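Local coordinates for protein aldo-keto reductase AKR2E4 (Bombyx mori, PDB 3WCZ) that catalyses the NADP-dependent reduction of 3-dehydroecdysone, does not work with NADH and may take part in the regulation of molting, at residues L245-I250 with F275-E280; G142-R147 with S172-V177; P185-E190 with N291-D296. All coordinates share one frame; numbering follows the deposited sequence. Where two conformers were deposited one is given.

Contact 1 of 3, residues L245-I250 with F275-E280; sequences LLRYLI and FQLTFE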
loop_
_atom_site.group_PDB
_atom_site.type_symbol
_atom_site.label_atom_id
_atom_site.label_comp_id
_atom_site.label_asym_id
_atom_site.label_seq_id
_atom_site.Cartn_x
_atom_site.Cartn_y
_atom_site.Cartn_z
ATOM N N LEU A 245 -1.606 7.119 14.677
ATOM C CA LEU A 245 -2.426 6.577 13.595
ATOM C C LEU A 245 -1.778 5.393 12.903
ATOM O O LEU A 245 -2.463 4.420 12.578
ATOM C CB LEU A 245 -2.706 7.667 12.573
ATOM C CG LEU A 245 -3.584 8.826 13.083
ATOM C CD1 LEU A 245 -3.647 9.953 12.085
ATOM C CD2 LEU A 245 -5.008 8.359 13.404
ATOM N N LEU A 246 -0.467 5.474 12.704
ATOM C CA LEU A 246 0.244 4.371 12.068
ATOM C C LEU A 246 0.372 3.175 13.031
ATOM O O LEU A 246 0.218 2.009 12.612
ATOM C CB LEU A 246 1.603 4.842 11.582
ATOM C CG LEU A 246 1.557 5.929 10.524
ATOM C CD1 LEU A 246 2.942 6.432 10.216
ATOM C CD2 LEU A 246 0.899 5.441 9.234
ATOM N N ARG A 247 0.631 3.424 14.313
ATOM C CA ARG A 247 0.753 2.335 15.275
ATOM C C ARG A 247 -0.591 1.618 15.426
ATOM O O ARG A 247 -0.629 0.390 15.592
ATOM C CB ARG A 247 1.245 2.853 16.627
ATOM C CG ARG A 247 1.418 1.736 17.691
ATOM C CD ARG A 247 2.565 0.782 17.406
ATOM N NE ARG A 247 2.222 -0.557 17.871
ATOM C CZ ARG A 247 3.051 -1.600 17.842
ATOM N NH1 ARG A 247 4.299 -1.466 17.452
ATOM N NH2 ARG A 247 2.623 -2.793 18.249
ATOM N N TYR A 248 -1.692 2.353 15.364
ATOM C CA TYR A 248 -3.032 1.748 15.390
ATOM C C TYR A 248 -3.124 0.660 14.315
ATOM O O TYR A 248 -3.603 -0.459 14.559
ATOM C CB TYR A 248 -4.082 2.855 15.190
ATOM C CG TYR A 248 -5.422 2.411 14.644
ATOM C CD1 TYR A 248 -6.341 1.738 15.428
ATOM C CD2 TYR A 248 -5.760 2.675 13.322
ATOM C CE1 TYR A 248 -7.548 1.306 14.909
ATOM C CE2 TYR A 248 -6.961 2.262 12.809
ATOM C CZ TYR A 248 -7.840 1.572 13.591
ATOM O OH TYR A 248 -9.051 1.163 13.077
ATOM N N LEU A 249 -2.656 0.979 13.106
ATOM C CA LEU A 249 -2.716 0.008 12.036
ATOM C C LEU A 249 -1.803 -1.196 12.304
ATOM O O LEU A 249 -2.210 -2.362 12.092
ATOM C CB LEU A 249 -2.379 0.690 10.701
ATOM C CG LEU A 249 -3.364 1.806 10.319
ATOM C CD1 LEU A 249 -2.826 2.644 9.191
ATOM C CD2 LEU A 249 -4.730 1.248 9.996
ATOM N N ILE A 250 -0.590 -0.930 12.778
ATOM C CA ILE A 250 0.335 -1.990 13.174
ATOM C C ILE A 250 -0.330 -2.922 14.207
ATOM O O ILE A 250 -0.195 -4.152 14.141
ATOM C CB ILE A 250 1.659 -1.402 13.738
ATOM C CG1 ILE A 250 2.456 -0.610 12.688
ATOM C CG2 ILE A 250 2.513 -2.501 14.366
ATOM C CD1 ILE A 250 3.088 -1.477 11.651
ATOM N N PHE A 275 6.596 1.436 21.314
ATOM C CA PHE A 275 5.345 1.560 22.053
ATOM C C PHE A 275 4.289 0.761 21.352
ATOM O O PHE A 275 4.492 0.322 20.218
ATOM C CB PHE A 275 4.893 3.032 22.199
ATOM C CG PHE A 275 4.208 3.613 20.988
ATOM C CD1 PHE A 275 4.909 3.864 19.804
ATOM C CD2 PHE A 275 2.866 3.945 21.038
ATOM C CE1 PHE A 275 4.262 4.435 18.707
ATOM C CE2 PHE A 275 2.251 4.536 19.977
ATOM C CZ PHE A 275 2.946 4.777 18.811
ATOM N N GLN A 276 3.149 0.603 21.988
ATOM C CA GLN A 276 2.001 -0.015 21.371
ATOM C C GLN A 276 0.742 0.494 22.014
ATOM O O GLN A 276 0.755 0.996 23.151
ATOM C CB GLN A 276 2.026 -1.543 21.516
ATOM C CG GLN A 276 1.748 -2.007 22.952
ATOM C CD GLN A 276 2.287 -3.383 23.222
ATOM O OE1 GLN A 276 3.442 -3.527 23.635
ATOM N NE2 GLN A 276 1.483 -4.400 22.956
ATOM N N LEU A 277 -0.356 0.448 21.286
ATOM C CA LEU A 277 -1.655 0.833 21.828
ATOM C C LEU A 277 -2.310 -0.307 22.592
ATOM O O LEU A 277 -2.071 -1.492 22.316
ATOM C CB LEU A 277 -2.571 1.287 20.711
ATOM C CG LEU A 277 -2.078 2.449 19.852
ATOM C CD1 LEU A 277 -3.143 2.922 18.897
ATOM C CD2 LEU A 277 -1.633 3.625 20.681
ATOM N N THR A 278 -3.158 0.032 23.543
ATOM C CA THR A 278 -3.884 -0.994 24.269
ATOM C C THR A 278 -5.114 -1.414 23.475
ATOM O O THR A 278 -5.539 -0.724 22.527
ATOM C CB THR A 278 -4.374 -0.496 25.601
ATOM O OG1 THR A 278 -5.317 0.545 25.375
ATOM C CG2 THR A 278 -3.250 0.022 26.451
ATOM N N PHE A 279 -5.734 -2.525 23.864
ATOM C CA PHE A 279 -6.933 -2.948 23.162
ATOM C C PHE A 279 -8.047 -1.898 23.268
ATOM O O PHE A 279 -8.786 -1.677 22.315
ATOM C CB PHE A 279 -7.387 -4.356 23.628
ATOM C CG PHE A 279 -7.962 -4.407 25.010
ATOM C CD1 PHE A 279 -9.333 -4.244 25.208
ATOM C CD2 PHE A 279 -7.157 -4.695 26.117
ATOM C CE1 PHE A 279 -9.878 -4.319 26.484
ATOM C CE2 PHE A 279 -7.700 -4.762 27.392
ATOM C CZ PHE A 279 -9.054 -4.576 27.578
ATOM N N GLU A 280 -8.148 -1.215 24.405
ATOM C CA GLU A 280 -9.182 -0.205 24.556
ATOM C C GLU A 280 -8.916 1.006 23.635
ATOM O O GLU A 280 -9.841 1.627 23.118
ATOM C CB GLU A 280 -9.295 0.243 26.001
ATOM C CG GLU A 280 -10.020 -0.750 26.910
ATOM C CD GLU A 280 -11.500 -0.909 26.545
ATOM O OE1 GLU A 280 -12.118 0.089 26.090
ATOM O OE2 GLU A 280 -12.040 -2.027 26.715
#
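Arg247 sets its CG over one face of the Phe275 ring. This CG stands 3.9 Å from the centroid of the Phe275 ring, displaced toward the rim, a CH-pi contact. Arg247 CB comes closest to Phe275 CZ, at 3.4 Å. The two side chains slide past each other in opposite directions. In Arg247, CG is anti to the backbone N (chi1 -179°), which carries it over the ring. The chain then bends at chi2 and chi3, and the guanidinium is turned 55° from the ring plane. The carbonyl O of Phe275 lies over one guanidinium face, offset toward the rim. It is 3.3 Å from Arg247 NH1, but the angle is too poor for a hydrogen bond. Ile250 CG2 packs over the centre of the opposite face.

This joins helix 241-251, an outer helix of the TIM barrel, to the loop that starts helix 279-286. Thr278 is the N-cap of that helix. Its side chain caps a backbone N in the first turn, and the Glu281 side chain accepts from Thr278 N, a capping box.

The Arg247 charge is met by a salt bridge to Asp251, and NH1 bonds to Leu272 O. Asp251 also accepts from Leu277 N. An alanine here would probably leave Asp251 without its charged mate and open a gap where CG lay over the Phe275 ring and where NH2 lay 3.5 Å from Gln276 CB. One residue on, Leu277 CD1 touches Tyr248 CB at 3.8 Å. The Tyr248 ring packs on Val282 and Ile285 of helix 279-286, and its OH bonds to Asn286.

Contact 2 of 3, residues G142-R147 with S172-V177; sequences GMQDAR and SYIRPV. With EDO (1,2-ethanediol), chain C.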
loop_
_atom_site.group_PDB
_atom_site.type_symbol
_atom_site.label_atom_id
_atom_site.label_comp_id
_atom_site.label_asym_id
_atom_site.label_seq_id
_atom_site.Cartn_x
_atom_site.Cartn_y
_atom_site.Cartn_z
ATOM N N GLY A 142 -2.030 -14.638 -15.158
ATOM C CA GLY A 142 -0.861 -13.907 -15.606
ATOM C C GLY A 142 0.066 -13.595 -14.429
ATOM O O GLY A 142 1.277 -13.597 -14.588
ATOM N N MET A 143 -0.513 -13.268 -13.269
ATOM C CA MET A 143 0.266 -13.026 -12.059
ATOM C C MET A 143 1.024 -14.290 -11.651
ATOM O O MET A 143 2.206 -14.206 -11.290
ATOM C CB MET A 143 -0.613 -12.543 -10.900
ATOM C CG MET A 143 -1.352 -11.234 -11.188
ATOM S SD MET A 143 -0.319 -9.751 -11.386
ATOM C CE MET A 143 0.058 -9.432 -9.658
ATOM N N GLN A 144 0.349 -15.445 -11.697
ATOM C CA GLN A 144 0.977 -16.728 -11.378
ATOM C C GLN A 144 2.130 -16.986 -12.327
ATOM O O GLN A 144 3.182 -17.444 -11.908
ATOM C CB GLN A 144 -0.070 -17.859 -11.399
ATOM C CG GLN A 144 -1.040 -17.768 -10.235
ATOM C CD GLN A 144 -2.200 -18.719 -10.276
ATOM O OE1 GLN A 144 -2.725 -19.103 -9.201
ATOM N NE2 GLN A 144 -2.586 -19.166 -11.464
ATOM N N ASP A 145 1.954 -16.643 -13.595
ATOM C CA ASP A 145 3.031 -16.778 -14.578
ATOM C C ASP A 145 4.242 -15.883 -14.242
ATOM O O ASP A 145 5.388 -16.324 -14.324
ATOM C CB ASP A 145 2.537 -16.422 -15.985
ATOM C CG ASP A 145 1.486 -17.385 -16.538
ATOM O OD1 ASP A 145 1.339 -18.507 -16.034
ATOM O OD2 ASP A 145 0.803 -16.952 -17.499
ATOM N N ALA A 146 3.988 -14.626 -13.878
ATOM C CA ALA A 146 5.081 -13.721 -13.519
ATOM C C ALA A 146 5.873 -14.259 -12.335
ATOM O O ALA A 146 7.095 -14.123 -12.315
ATOM C CB ALA A 146 4.561 -12.356 -13.196
ATOM N N ARG A 147 5.185 -14.862 -11.367
ATOM C CA ARG A 147 5.860 -15.467 -10.222
ATOM C C ARG A 147 6.694 -16.680 -10.673
ATOM O O ARG A 147 7.854 -16.822 -10.271
ATOM C CB ARG A 147 4.824 -15.884 -9.191
ATOM C CG ARG A 147 5.382 -16.455 -7.893
ATOM C CD ARG A 147 4.211 -17.211 -7.215
ATOM N NE ARG A 147 4.582 -18.374 -6.399
ATOM C CZ ARG A 147 5.179 -18.238 -5.222
ATOM N NH1 ARG A 147 5.505 -17.018 -4.791
ATOM N NH2 ARG A 147 5.474 -19.300 -4.490
ATOM N N SER A 172 -8.022 -20.461 -7.617
ATOM C CA SER A 172 -6.623 -20.332 -8.034
ATOM C C SER A 172 -5.760 -21.294 -7.232
ATOM O O SER A 172 -6.180 -21.744 -6.169
ATOM C CB SER A 172 -6.102 -18.898 -7.898
ATOM O OG SER A 172 -6.071 -18.477 -6.562
ATOM N N TYR A 173 -4.553 -21.559 -7.703
ATOM C CA TYR A 173 -3.693 -22.510 -6.999
ATOM C C TYR A 173 -2.806 -21.829 -5.999
ATOM O O TYR A 173 -2.341 -22.456 -5.052
ATOM C CB TYR A 173 -2.813 -23.326 -7.936
ATOM C CG TYR A 173 -1.541 -22.639 -8.371
ATOM C CD1 TYR A 173 -0.448 -22.498 -7.511
ATOM C CD2 TYR A 173 -1.439 -22.121 -9.652
ATOM C CE1 TYR A 173 0.714 -21.861 -7.929
ATOM C CE2 TYR A 173 -0.289 -21.490 -10.077
ATOM C CZ TYR A 173 0.784 -21.364 -9.217
ATOM O OH TYR A 173 1.910 -20.727 -9.684
ATOM N N ILE A 174 -2.590 -20.541 -6.174
ATOM C CA ILE A 174 -1.921 -19.797 -5.127
ATOM C C ILE A 174 -2.705 -18.565 -4.727
ATOM O O ILE A 174 -3.038 -17.757 -5.589
ATOM C CB ILE A 174 -0.577 -19.428 -5.590
ATOM C CG1 ILE A 174 0.118 -18.571 -4.537
ATOM C CG2 ILE A 174 -0.623 -18.685 -6.817
ATOM C CD1 ILE A 174 1.607 -18.505 -4.747
ATOM N N ARG A 175 -3.012 -18.406 -3.446
ATOM C CA ARG A 175 -3.771 -17.238 -3.024
ATOM C C ARG A 175 -2.813 -16.052 -2.867
ATOM O O ARG A 175 -1.588 -16.205 -2.797
ATOM C CB ARG A 175 -4.599 -17.483 -1.757
ATOM C CG ARG A 175 -3.807 -17.496 -0.518
ATOM C CD ARG A 175 -4.601 -18.003 0.686
ATOM N NE ARG A 175 -5.090 -19.372 0.460
ATOM C CZ ARG A 175 -5.898 -20.037 1.275
ATOM N NH1 ARG A 175 -6.353 -19.495 2.392
ATOM N NH2 ARG A 175 -6.264 -21.262 0.946
ATOM N N PRO A 176 -3.378 -14.856 -2.932
ATOM C CA PRO A 176 -2.557 -13.670 -2.786
ATOM C C PRO A 176 -1.846 -13.663 -1.442
ATOM O O PRO A 176 -2.400 -14.150 -0.441
ATOM C CB PRO A 176 -3.571 -12.529 -2.908
ATOM C CG PRO A 176 -4.874 -13.127 -2.736
ATOM C CD PRO A 176 -4.794 -14.532 -3.136
ATOM N N VAL A 177 -0.628 -13.137 -1.401
ATOM C CA VAL A 177 0.051 -12.926 -0.111
ATOM C C VAL A 177 -0.544 -11.750 0.654
ATOM O O VAL A 177 -0.504 -11.737 1.878
ATOM C CB VAL A 177 1.569 -12.671 -0.248
ATOM C CG1 VAL A 177 2.286 -13.903 -0.775
ATOM C CG2 VAL A 177 1.874 -11.455 -1.132
HETATM C C1 EDO C . -3.801 -21.972 -2.017
HETATM O O1 EDO C . -4.894 -21.062 -1.789
HETATM C C2 EDO C . -2.610 -21.579 -1.135
HETATM O O2 EDO C . -1.995 -20.395 -1.685
#
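One side-chain oxygen, OE1 of Gln144, accepts from two successive backbone N-H groups, Tyr173 N and Ile174 N. Both bonds are weak, each 3.4 Å from N to Gln144 OE1. The bond from Ile174 N is the straighter, at 159° against 138°. Gln144 reaches the loop with its chain extended beyond CG. Its OE1 sits over one face of the Tyr173 ring, while Gln144 CD lies beyond the rim, 3.4 Å from Tyr173 CE2. The amide and ring planes are 28° apart. Tyr173 was modelled in two conformers, so this overlap describes one of them. Ile174 CG2 closes in on the same oxygen, 3.2 Å from Gln144 OE1. The other branch of Ile174 serves Arg147: CD1 rests over a face of the guanidinium, 3.4 Å from Arg147 NE. A 1,2-ethanediol, probably from the crystallisation liquor, bridges Arg175 N and Arg175 NE.

Trp140 NE1 adds a hydrogen bond to Ile174 O, and Gln148 bonds to Tyr173 OH. The contact thus ties barrel helix 136-148 to the loop between helix 162-170 and strand 178-182. Gln144 and Arg147 also touch Ile155 of strand 152-158, the barrel strand that follows their helix.

Contact 3 of 3, residues P185-E190 with N291-D296; sequences PTNTQE and NHRVID. With EDO (1,2-ethanediol), chain F; EDO (1,2-ethanediol), chain E.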
loop_
_atom_site.group_PDB
_atom_site.type_symbol
_atom_site.label_atom_id
_atom_site.label_comp_id
_atom_site.label_asym_id
_atom_site.label_seq_id
_atom_site.Cartn_x
_atom_site.Cartn_y
_atom_site.Cartn_z
ATOM N N PRO A 185 -8.898 5.729 10.352
ATOM C CA PRO A 185 -9.922 5.722 11.407
ATOM C C PRO A 185 -11.348 5.893 10.928
ATOM O O PRO A 185 -12.283 5.443 11.601
ATOM C CB PRO A 185 -9.516 6.915 12.306
ATOM C CG PRO A 185 -8.008 6.997 12.133
ATOM C CD PRO A 185 -7.789 6.653 10.653
ATOM N N THR A 186 -11.521 6.542 9.794
ATOM C CA THR A 186 -12.866 6.747 9.252
ATOM C C THR A 186 -13.291 5.691 8.217
ATOM O O THR A 186 -14.431 5.729 7.717
ATOM C CB THR A 186 -13.042 8.179 8.704
ATOM O OG1 THR A 186 -11.862 8.612 8.017
ATOM C CG2 THR A 186 -13.273 9.126 9.846
ATOM N N ASN A 187 -12.402 4.741 7.945
ATOM C CA ASN A 187 -12.692 3.648 6.995
ATOM C C ASN A 187 -11.909 2.433 7.479
ATOM O O ASN A 187 -10.834 2.102 6.954
ATOM C CB ASN A 187 -12.321 4.024 5.566
ATOM C CG ASN A 187 -12.899 3.066 4.527
ATOM O OD1 ASN A 187 -14.089 3.111 4.249
ATOM N ND2 ASN A 187 -12.063 2.215 3.940
ATOM N N THR A 188 -12.421 1.786 8.510
ATOM C CA THR A 188 -11.630 0.834 9.267
ATOM C C THR A 188 -11.624 -0.595 8.687
ATOM O O THR A 188 -10.775 -1.420 9.052
ATOM C CB THR A 188 -12.093 0.778 10.715
ATOM O OG1 THR A 188 -13.475 0.426 10.742
ATOM C CG2 THR A 188 -11.895 2.101 11.417
ATOM N N GLN A 189 -12.584 -0.883 7.809
ATOM C CA GLN A 189 -12.689 -2.170 7.109
ATOM C C GLN A 189 -12.486 -3.365 8.029
ATOM O O GLN A 189 -11.748 -4.317 7.697
ATOM C CB GLN A 189 -11.732 -2.259 5.902
ATOM C CG GLN A 189 -11.875 -1.086 4.946
ATOM C CD GLN A 189 -11.757 -1.464 3.496
ATOM O OE1 GLN A 189 -12.427 -2.399 3.023
ATOM N NE2 GLN A 189 -10.970 -0.729 2.766
ATOM N N GLU A 190 -13.173 -3.388 9.170
ATOM C CA GLU A 190 -12.923 -4.444 10.131
ATOM C C GLU A 190 -13.289 -5.839 9.613
ATOM O O GLU A 190 -12.496 -6.769 9.729
ATOM C CB GLU A 190 -13.550 -4.109 11.488
ATOM C CG GLU A 190 -12.813 -2.906 12.136
ATOM C CD GLU A 190 -13.638 -2.145 13.173
ATOM O OE1 GLU A 190 -14.042 -2.783 14.133
ATOM O OE2 GLU A 190 -13.902 -0.923 13.028
ATOM N N ASN A 291 -17.058 4.327 7.393
ATOM C CA ASN A 291 -16.985 3.707 6.055
ATOM C C ASN A 291 -16.936 4.786 4.987
ATOM O O ASN A 291 -17.577 4.686 3.925
ATOM C CB ASN A 291 -18.155 2.761 5.816
ATOM C CG ASN A 291 -18.282 1.728 6.923
ATOM O OD1 ASN A 291 -17.350 0.987 7.231
ATOM N ND2 ASN A 291 -19.439 1.696 7.560
ATOM N N HIS A 292 -16.135 5.806 5.232
ATOM C CA HIS A 292 -16.013 6.934 4.334
ATOM C C HIS A 292 -14.621 6.872 3.739
ATOM O O HIS A 292 -13.630 7.089 4.437
ATOM C CB HIS A 292 -16.229 8.226 5.125
ATOM C CG HIS A 292 -16.198 9.483 4.307
ATOM N ND1 HIS A 292 -16.827 10.638 4.729
ATOM C CD2 HIS A 292 -15.632 9.784 3.113
ATOM C CE1 HIS A 292 -16.652 11.586 3.832
ATOM N NE2 HIS A 292 -15.934 11.098 2.839
ATOM N N ARG A 293 -14.556 6.598 2.443
ATOM C CA ARG A 293 -13.294 6.384 1.762
ATOM C C ARG A 293 -12.632 7.672 1.347
ATOM O O ARG A 293 -13.267 8.560 0.769
ATOM C CB ARG A 293 -13.479 5.481 0.547
ATOM C CG ARG A 293 -14.012 4.111 0.865
ATOM C CD ARG A 293 -14.455 3.392 -0.416
ATOM N NE ARG A 293 -15.045 2.091 -0.157
ATOM C CZ ARG A 293 -14.356 0.976 0.026
ATOM N NH1 ARG A 293 -13.037 0.966 -0.019
ATOM N NH2 ARG A 293 -15.015 -0.144 0.274
ATOM N N VAL A 294 -11.346 7.791 1.636
ATOM C CA VAL A 294 -10.485 8.792 1.036
ATOM C C VAL A 294 -10.415 8.612 -0.479
ATOM O O VAL A 294 -10.453 9.581 -1.231
ATOM C CB VAL A 294 -9.055 8.728 1.620
ATOM C CG1 VAL A 294 -8.089 9.618 0.850
ATOM C CG2 VAL A 294 -9.068 9.135 3.077
ATOM N N ILE A 295 -10.296 7.364 -0.921
ATOM C CA ILE A 295 -10.158 7.060 -2.354
ATOM C C ILE A 295 -11.522 6.670 -2.910
ATOM O O ILE A 295 -12.050 5.596 -2.640
ATOM C CB ILE A 295 -9.073 5.958 -2.605
ATOM C CG1 ILE A 295 -7.707 6.418 -2.058
ATOM C CG2 ILE A 295 -8.988 5.585 -4.079
ATOM C CD1 ILE A 295 -7.120 7.675 -2.690
ATOM N N ASP A 296 -12.082 7.602 -3.662
ATOM C CA ASP A 296 -13.420 7.485 -4.217
ATOM C C ASP A 296 -13.303 7.104 -5.695
ATOM O O ASP A 296 -12.793 7.867 -6.513
ATOM C CB ASP A 296 -14.117 8.835 -4.012
ATOM C CG ASP A 296 -15.496 8.917 -4.639
ATOM O OD1 ASP A 296 -16.006 7.908 -5.132
ATOM O OD2 ASP A 296 -16.074 10.028 -4.621
HETATM C C1 EDO F . -12.310 -3.206 -0.327
HETATM O O1 EDO F . -12.776 -2.085 0.443
HETATM C C2 EDO F . -12.312 -2.856 -1.784
HETATM O O2 EDO F . -11.602 -1.631 -2.021
HETATM C C1 EDO E . -18.996 -1.669 9.366
HETATM O O1 EDO E . -19.451 -0.410 9.926
HETATM C C2 EDO E . -18.465 -2.621 10.434
HETATM O O2 EDO E . -17.301 -2.064 11.079
HETATM O O HOH W 1 -11.305 7.646 5.638
HETATM O O HOH W 2 -10.005 -0.094 -0.232
HETATM O O HOH W 3 -14.643 0.640 6.485
#
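Asn187 fits its side chain against the backbone of Asn291 and His292 and the root of the Arg293 side chain. Asn187 OD1 lies 3.4 Å from Asn291 C and 3.5 Å from Arg293 CG. Asn187 CB lies 3.5 Å from His292 O. In Asn187, CG is anti to the backbone N (chi1 -167°), which sets it near Arg293 CG. Its ND2 lies over one face of the Arg293 guanidinium, the two planes 55° apart, and bonds to Glu182 O.

Arg293 runs extended from CG to NE. At its in-plane edge, O1 of a 1,2-ethanediol accepts from both NH1 and NH2. The same O1 donates to Gln189 OE1 at 2.6 Å, so the diol, probably from the crystallisation liquor, links two side chains that cross at about a right angle.

Thr186 makes the direct backbone bond. His292 N reaches Thr186 O at 3.0 Å and is nearly straight, 177° at the hydrogen. Thr186 OG1 donates to a water, 2.6 Å away, which in turn donates to His292 O.

The carboxylate of Glu182 takes Val294 N and Ile295 N, holding the backbone just beyond Arg293. Ile295 touches the bound NADP, and the Arg293 side chain is about 6 Å from that of Asn159, which binds it. The arrangement is characteristic of the aldo-keto reductase barrel, in which the C-terminal loop folds back beside the cofactor cleft at the carboxyl ends of the strands.

Contacts 1 and 3 are partly buried, while contact 2 is a surface contact. Contacts 1 and 2 each join an outer barrel helix to a loop, yet their centres are about 32 Å apart. Contact 3 joins two loops and is the one that reaches the cofactor. Along the chain it encloses contact 1, and the two touch through Leu245 with Pro185 and Tyr248 with Thr188. Contact 2 closes before either opens. The chemistry differs too. Contact 1 has no hydrogen bond between its segments and relies on CH-pi and apolar touches. Contact 2 has two weak bonds to one amide oxygen. Contact 3 has a straight backbone bond, with water and diol bridges.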